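Local coordinates for DCN1-like protein 3 (Homo sapiens, PDB 4GBA), which promotes cullin neddylation by helping transfer NEDD8 from N-terminally acetylated E2 enzymes to cullin-RBX complexes, through the DCUN1 (PONY) domain that makes up most of this chain, at residues 29-32 with 33-37; 74-77 with 78-82; 188-191 with 192-195. All coordinates share one frame; numbering follows the deposited sequence.

Interaction 1 (29-32 with 33-37)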
loop_
_atom_site.group_PDB
_atom_site.type_symbol
_atom_site.label_atom_id
_atom_site.label_comp_id
_atom_site.label_asym_id
_atom_site.label_seq_id
_atom_site.Cartn_x
_atom_site.Cartn_y
_atom_site.Cartn_z
ATOM N N GLU A 29 -15.648 -4.507 -5.010
ATOM C CA GLU A 29 -15.942 -5.542 -4.014
ATOM C C GLU A 29 -16.332 -6.862 -4.712
ATOM O O GLU A 29 -15.783 -7.919 -4.403
ATOM C CB GLU A 29 -17.017 -5.042 -3.014
ATOM C CG GLU A 29 -17.369 -6.016 -1.881
ATOM C CD GLU A 29 -18.206 -7.215 -2.345
ATOM O OE1 GLU A 29 -19.161 -7.020 -3.128
ATOM O OE2 GLU A 29 -17.906 -8.354 -1.932
ATOM N N ARG A 30 -17.253 -6.801 -5.669
ATOM C CA ARG A 30 -17.585 -7.976 -6.497
ATOM C C ARG A 30 -16.362 -8.510 -7.263
ATOM O O ARG A 30 -16.154 -9.722 -7.378
ATOM C CB ARG A 30 -18.707 -7.640 -7.487
ATOM C CG ARG A 30 -20.072 -7.359 -6.845
ATOM C CD ARG A 30 -20.707 -8.618 -6.203
ATOM N NE ARG A 30 -20.121 -8.947 -4.900
ATOM C CZ ARG A 30 -20.249 -10.126 -4.292
ATOM N NH1 ARG A 30 -20.945 -11.103 -4.867
ATOM N NH2 ARG A 30 -19.669 -10.333 -3.112
ATOM N N PHE A 31 -15.558 -7.593 -7.794
ATOM C CA PHE A 31 -14.342 -7.952 -8.521
ATOM C C PHE A 31 -13.365 -8.747 -7.636
ATOM O O PHE A 31 -12.889 -9.801 -8.038
ATOM C CB PHE A 31 -13.716 -6.682 -9.123
ATOM C CG PHE A 31 -12.429 -6.904 -9.861
ATOM C CD1 PHE A 31 -12.398 -7.620 -11.046
ATOM C CD2 PHE A 31 -11.249 -6.349 -9.395
ATOM C CE1 PHE A 31 -11.208 -7.809 -11.739
ATOM C CE2 PHE A 31 -10.054 -6.530 -10.096
ATOM C CZ PHE A 31 -10.040 -7.257 -11.268
ATOM N N CYS A 32 -13.094 -8.273 -6.426
ATOM C CA CYS A 32 -12.267 -9.034 -5.474
ATOM C C CYS A 32 -12.929 -10.345 -5.055
ATOM O O CYS A 32 -12.257 -11.371 -4.865
ATOM C CB CYS A 32 -11.950 -8.203 -4.222
ATOM S SG CYS A 32 -10.981 -6.706 -4.568
ATOM N N ASN A 33 -14.246 -10.311 -4.890
ATOM C CA ASN A 33 -14.960 -11.539 -4.571
ATOM C C ASN A 33 -14.765 -12.604 -5.661
ATOM O O ASN A 33 -14.426 -13.745 -5.358
ATOM C CB ASN A 33 -16.445 -11.271 -4.317
ATOM C CG ASN A 33 -17.210 -12.537 -3.978
ATOM O OD1 ASN A 33 -16.998 -13.138 -2.931
ATOM N ND2 ASN A 33 -18.102 -12.944 -4.864
ATOM N N ASP A 34 -14.951 -12.224 -6.923
ATOM C CA ASP A 34 -14.723 -13.153 -8.031
ATOM C C ASP A 34 -13.283 -13.658 -8.101
ATOM O O ASP A 34 -13.044 -14.821 -8.400
ATOM C CB ASP A 34 -15.129 -12.522 -9.355
ATOM C CG ASP A 34 -16.628 -12.346 -9.476
ATOM O OD1 ASP A 34 -17.369 -13.022 -8.728
ATOM O OD2 ASP A 34 -17.069 -11.547 -10.322
ATOM N N LEU A 35 -12.324 -12.783 -7.819
ATOM C CA LEU A 35 -10.923 -13.190 -7.726
ATOM C C LEU A 35 -10.653 -14.083 -6.517
ATOM O O LEU A 35 -9.564 -14.636 -6.392
ATOM C CB LEU A 35 -10.021 -11.965 -7.664
ATOM C CG LEU A 35 -9.995 -11.061 -8.893
ATOM C CD1 LEU A 35 -9.277 -9.776 -8.552
ATOM C CD2 LEU A 35 -9.324 -11.752 -10.078
ATOM N N CYS A 36 -11.633 -14.192 -5.612
ATOM C CA CYS A 36 -11.484 -15.000 -4.406
ATOM C C CYS A 36 -10.381 -14.465 -3.531
ATOM O O CYS A 36 -9.569 -15.215 -2.977
ATOM C CB CYS A 36 -11.194 -16.448 -4.780
ATOM S SG CYS A 36 -12.644 -17.216 -5.491
ATOM N N VAL A 37 -10.381 -13.148 -3.393
ATOM C CA VAL A 37 -9.307 -12.436 -2.733
ATOM C C VAL A 37 -9.928 -11.470 -1.717
ATOM O O VAL A 37 -10.930 -10.816 -2.010
ATOM C CB VAL A 37 -8.436 -11.709 -3.823
ATOM C CG1 VAL A 37 -8.325 -10.232 -3.586
ATOM C CG2 VAL A 37 -7.070 -12.372 -3.954
#
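Leu35 and Phe31 carry the apolar side of this local contact, where helix 25-34 of the DCUN1 domain runs out into a loop. Leu35 CD1 sits over one face of the Phe31 ring, 3.9 Å from its centroid and 20° off the normal, a CH-pi contact displaced toward the rim. Phe31 CG is anti to the backbone N (chi1 178°), which carries the ring forward along the helix to the leucine. Tyr15 adds an edge-to-face contact to Phe31, and Leu47 of helix 42-50 touches both residues.

The polar side is a stack. The Arg30 guanidinium and the Asn33 amide lie face over face with their planes 15° apart, and Arg30 NH2 is 3.4 Å from Asn33 CG. Edge-on, the same guanidinium grips Glu29: Arg30 NE reaches Glu29 OE1 at 2.8 Å, and Arg30 NH2 meets the syn lone pair of Glu29 OE2 at 2.9 Å, a side-on salt bridge. Glu29 also packs on an apolar side chain of the bound E2 peptide.

Val37 N donates to Cys32 O at 3.0 Å and Cys36 N to Asn33 O at 2.8 Å; with the positive phi of Cys36 they make a Schellman motif.

Two bonds to one carboxylate fix the rotation of the guanidinium, which turns one face to the amide; the chemistry implies a charged, partly solvent-facing flank back to back with a buried apolar one.

Interaction 2 (74-77 with 78-82)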
loop_
_atom_site.group_PDB
_atom_site.type_symbol
_atom_site.label_atom_id
_atom_site.label_comp_id
_atom_site.label_asym_id
_atom_site.label_seq_id
_atom_site.Cartn_x
_atom_site.Cartn_y
_atom_site.Cartn_z
ATOM N N ASP A 74 -7.817 -11.052 -19.859
ATOM C CA ASP A 74 -9.109 -10.482 -20.198
ATOM C C ASP A 74 -10.197 -11.240 -19.417
ATOM O O ASP A 74 -11.381 -11.216 -19.768
ATOM C CB ASP A 74 -9.355 -10.526 -21.708
ATOM C CG ASP A 74 -9.388 -11.949 -22.260
ATOM O OD1 ASP A 74 -9.308 -12.926 -21.473
ATOM O OD2 ASP A 74 -9.530 -12.097 -23.495
ATOM N N SER A 75 -9.781 -11.913 -18.350
ATOM C CA SER A 75 -10.716 -12.722 -17.575
ATOM C C SER A 75 -10.294 -12.851 -16.118
ATOM O O SER A 75 -9.119 -12.680 -15.780
ATOM C CB SER A 75 -10.833 -14.121 -18.182
ATOM O OG SER A 75 -9.749 -14.925 -17.748
ATOM N N ILE A 76 -11.266 -13.174 -15.271
ATOM C CA ILE A 76 -11.035 -13.421 -13.854
ATOM C C ILE A 76 -10.000 -14.528 -13.644
ATOM O O ILE A 76 -9.078 -14.399 -12.820
ATOM C CB ILE A 76 -12.359 -13.804 -13.137
ATOM C CG1 ILE A 76 -13.279 -12.589 -13.035
ATOM C CG2 ILE A 76 -12.077 -14.367 -11.760
ATOM C CD1 ILE A 76 -12.682 -11.443 -12.194
ATOM N N ASP A 77 -10.152 -15.617 -14.397
ATOM C CA ASP A 77 -9.219 -16.735 -14.307
ATOM C C ASP A 77 -7.829 -16.388 -14.820
ATOM O O ASP A 77 -6.832 -16.884 -14.299
ATOM C CB ASP A 77 -9.771 -17.973 -15.021
ATOM C CG ASP A 77 -10.573 -18.873 -14.087
ATOM O OD1 ASP A 77 -11.102 -18.377 -13.064
ATOM O OD2 ASP A 77 -10.660 -20.079 -14.374
ATOM N N GLY A 78 -7.766 -15.523 -15.827
ATOM C CA GLY A 78 -6.494 -15.077 -16.361
ATOM C C GLY A 78 -5.733 -14.229 -15.360
ATOM O O GLY A 78 -4.529 -14.397 -15.192
ATOM N N ILE A 79 -6.434 -13.309 -14.701
ATOM C CA ILE A 79 -5.825 -12.484 -13.664
ATOM C C ILE A 79 -5.276 -13.342 -12.528
ATOM O O ILE A 79 -4.125 -13.180 -12.131
ATOM C CB ILE A 79 -6.813 -11.423 -13.113
ATOM C CG1 ILE A 79 -7.188 -10.434 -14.215
ATOM C CG2 ILE A 79 -6.184 -10.669 -11.944
ATOM C CD1 ILE A 79 -8.471 -9.729 -14.020
ATOM N N CYS A 80 -6.086 -14.268 -12.015
ATOM C CA CYS A 80 -5.633 -15.127 -10.919
ATOM C C CYS A 80 -4.367 -15.884 -11.291
ATOM O O CYS A 80 -3.472 -16.043 -10.467
ATOM C CB CYS A 80 -6.726 -16.111 -10.470
ATOM S SG CYS A 80 -8.173 -15.303 -9.751
ATOM N N ALA A 81 -4.291 -16.342 -12.536
ATOM C CA ALA A 81 -3.130 -17.086 -13.003
ATOM C C ALA A 81 -1.839 -16.251 -12.970
ATOM O O ALA A 81 -0.741 -16.807 -12.854
ATOM C CB ALA A 81 -3.382 -17.624 -14.399
ATOM N N ARG A 82 -1.971 -14.924 -13.064
ATOM C CA ARG A 82 -0.810 -14.036 -13.051
ATOM C C ARG A 82 -0.279 -13.775 -11.649
ATOM O O ARG A 82 0.875 -13.371 -11.494
ATOM C CB ARG A 82 -1.125 -12.692 -13.712
ATOM C CG ARG A 82 -1.625 -12.787 -15.144
ATOM C CD ARG A 82 -0.715 -13.630 -16.024
ATOM N NE ARG A 82 -1.174 -13.601 -17.412
ATOM C CZ ARG A 82 -0.785 -14.453 -18.356
ATOM N NH1 ARG A 82 0.083 -15.424 -18.083
ATOM N NH2 ARG A 82 -1.280 -14.334 -19.575
#
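Ser75 meets Gly78 through its side chain, and the path from CB outward explains how. Ser75 CB itself stays 4.1 Å from Gly78 N, too far to do more than set the direction. The hydroxyl stands between the backbone N and the carbonyl carbon (chi1 82°), a setting that turns it toward the first turn of helix 76-89. At the tip, Ser75 OG accepts from Gly78 N at 2.8 Å, with an N-H...O angle of 150°, and lies 3.5 Å from Gly78 CA. The serine's backbone joins in: Ser75 O takes the hydrogen bond of Ile79 N at 3.0 Å, while Ile79 CG1 lies 3.4 Å from that same Ser75 O. With the hydroxyl gone, as in an alanine here, Gly78 N is likely to lose its side-chain acceptor and the first turn its cap. One residue on, Cys80 N donates to Ile76 O at 3.1 Å, and Ile76 CG2 approaches Cys80 SG loosely at 4.5 Å. Outside the contact, Ile76 packs on Leu11 of helix 7-13 and on Phe31 of helix 25-34. Ser75, immediately before the first helical residue and accepting from the amide three positions ahead, is a classic serine N-cap, here opening helix 76-89 of the DCUN1 domain.

Interaction 3 (188-191 with 192-195)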
loop_
_atom_site.group_PDB
_atom_site.type_symbol
_atom_site.label_atom_id
_atom_site.label_comp_id
_atom_site.label_asym_id
_atom_site.label_seq_id
_atom_site.Cartn_x
_atom_site.Cartn_y
_atom_site.Cartn_z
ATOM N N ASP A 188 13.587 9.720 15.060
ATOM C CA ASP A 188 14.256 9.901 16.352
ATOM C C ASP A 188 13.295 9.672 17.525
ATOM O O ASP A 188 13.640 9.009 18.507
ATOM C CB ASP A 188 14.908 11.287 16.465
ATOM C CG ASP A 188 16.013 11.326 17.526
ATOM O OD1 ASP A 188 16.890 10.423 17.526
ATOM O OD2 ASP A 188 16.006 12.248 18.374
ATOM N N THR A 189 12.093 10.230 17.411
ATOM C CA THR A 189 11.032 9.985 18.380
ATOM C C THR A 189 10.818 8.483 18.579
ATOM O O THR A 189 10.538 8.018 19.691
ATOM C CB THR A 189 9.701 10.607 17.913
ATOM O OG1 THR A 189 9.878 12.007 17.673
ATOM C CG2 THR A 189 8.617 10.400 18.956
ATOM N N PHE A 190 10.948 7.734 17.487
ATOM C CA PHE A 190 10.740 6.297 17.507
ATOM C C PHE A 190 11.905 5.593 18.168
ATOM O O PHE A 190 11.718 4.680 18.957
ATOM C CB PHE A 190 10.553 5.749 16.084
ATOM C CG PHE A 190 10.852 4.281 15.966
ATOM C CD1 PHE A 190 9.971 3.335 16.484
ATOM C CD2 PHE A 190 12.016 3.842 15.347
ATOM C CE1 PHE A 190 10.246 1.972 16.388
ATOM C CE2 PHE A 190 12.299 2.479 15.243
ATOM C CZ PHE A 190 11.410 1.542 15.766
ATOM N N VAL A 191 13.115 6.004 17.830
ATOM C CA VAL A 191 14.284 5.372 18.411
ATOM C C VAL A 191 14.278 5.526 19.936
ATOM O O VAL A 191 14.602 4.588 20.664
ATOM C CB VAL A 191 15.581 5.904 17.779
ATOM C CG1 VAL A 191 16.781 5.558 18.643
ATOM C CG2 VAL A 191 15.745 5.331 16.368
ATOM N N GLU A 192 13.886 6.704 20.415
ATOM C CA GLU A 192 13.785 6.939 21.852
ATOM C C GLU A 192 12.742 6.001 22.446
ATOM O O GLU A 192 13.039 5.214 23.351
ATOM C CB GLU A 192 13.428 8.404 22.163
ATOM C CG GLU A 192 14.379 9.448 21.545
ATOM C CD GLU A 192 15.866 9.160 21.807
ATOM O OE1 GLU A 192 16.495 9.904 22.596
ATOM O OE2 GLU A 192 16.413 8.197 21.213
ATOM N N TRP A 193 11.523 6.089 21.919
ATOM C CA TRP A 193 10.435 5.207 22.321
ATOM C C TRP A 193 10.848 3.736 22.325
ATOM O O TRP A 193 10.429 2.962 23.185
ATOM C CB TRP A 193 9.246 5.406 21.390
ATOM C CG TRP A 193 8.070 4.489 21.663
ATOM C CD1 TRP A 193 6.955 4.780 22.407
ATOM C CD2 TRP A 193 7.881 3.147 21.172
ATOM N NE1 TRP A 193 6.094 3.706 22.412
ATOM C CE2 TRP A 193 6.639 2.689 21.660
ATOM C CE3 TRP A 193 8.644 2.286 20.368
ATOM C CZ2 TRP A 193 6.141 1.415 21.375
ATOM C CZ3 TRP A 193 8.151 1.015 20.088
ATOM C CH2 TRP A 193 6.912 0.593 20.587
ATOM N N GLU A 194 11.677 3.357 21.362
ATOM C CA GLU A 194 12.088 1.970 21.219
ATOM C C GLU A 194 13.200 1.606 22.201
ATOM O O GLU A 194 13.330 0.444 22.600
ATOM C CB GLU A 194 12.519 1.684 19.781
ATOM C CG GLU A 194 13.191 0.337 19.590
ATOM C CD GLU A 194 12.246 -0.835 19.817
ATOM O OE1 GLU A 194 11.047 -0.588 20.085
ATOM O OE2 GLU A 194 12.701 -1.999 19.725
ATOM N N MET A 195 14.008 2.593 22.581
ATOM C CA MET A 195 14.976 2.407 23.666
ATOM C C MET A 195 14.253 2.213 25.002
ATOM O O MET A 195 14.612 1.348 25.796
ATOM C CB MET A 195 15.946 3.595 23.762
ATOM C CG MET A 195 16.978 3.635 22.652
ATOM S SD MET A 195 17.620 1.980 22.326
ATOM C CE MET A 195 19.005 1.873 23.459
#
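Phe190 and Glu194 both set CG anti to the backbone N, with chi1 at 158° and 170°, and the two side chains consequently run alongside each other in the same direction, one turn apart on helix 185-199. Glu194 CB comes over one face of the Phe190 ring, offset toward its rim, at 4.1 Å from Phe190 CE1. The glutamate chain then bends at chi2 (67°), and its carboxylate is taken up by salt bridges to Arg198 and Arg197 in the next turn of the helix, so the buried acid is paired with positive charge. Trp193 approaches Phe190 on a slant: Trp193 CE3 is 4.2 Å from Phe190 CD1, an apolar touch at the near corner of each ring. The two aromatics share a neighbour in helix 138-147, since Phe144 meets each of them edge-to-face, and Glu147 of the same helix accepts from the indole NE1.

Elsewhere on the helix, the chain of Glu192 folds back over the preceding turn, bringing Glu192 CG to 3.2 Å from Asp188 O. Its carboxylate thereby ends near another acid, with Glu192 OE2 at 4.3 Å from Asp188 OD1, a proximity that may raise the proton affinity of one of them. Glu192 OE2 also lies 3.7 Å from Val191 CG1.

The backbone repeats the i to i+4 pattern: Glu192 N donates to Asp188 O at 3.0 Å and Glu194 N to Phe190 O at 2.7 Å. These features are those of an amphipathic helix in the cullin-binding part of the DCUN1 domain, with its aromatic side laid against helix 138-147.

All three contacts are helical and local, but they sample different moments of a helix: interaction 2 its start, interaction 1 its end, and interaction 3 its interior. Interactions 1 and 2 lie together, 12 Å between centres, and touch, Leu35 CD2 meeting Ile79 CG2 at 3.8 Å, which joins the C-terminal end region of helix 25-34 to the first turn of helix 76-89. Interaction 3 lies across the chain's centre, its nearest atoms about 30 Å from interaction 1. Interaction 2 is a surface contact governed by backbone capping; interactions 1 and 3 are partly buried, and each couples an aromatic inner flank with charged outer residues, a salt-bridged pair or neighbouring acids.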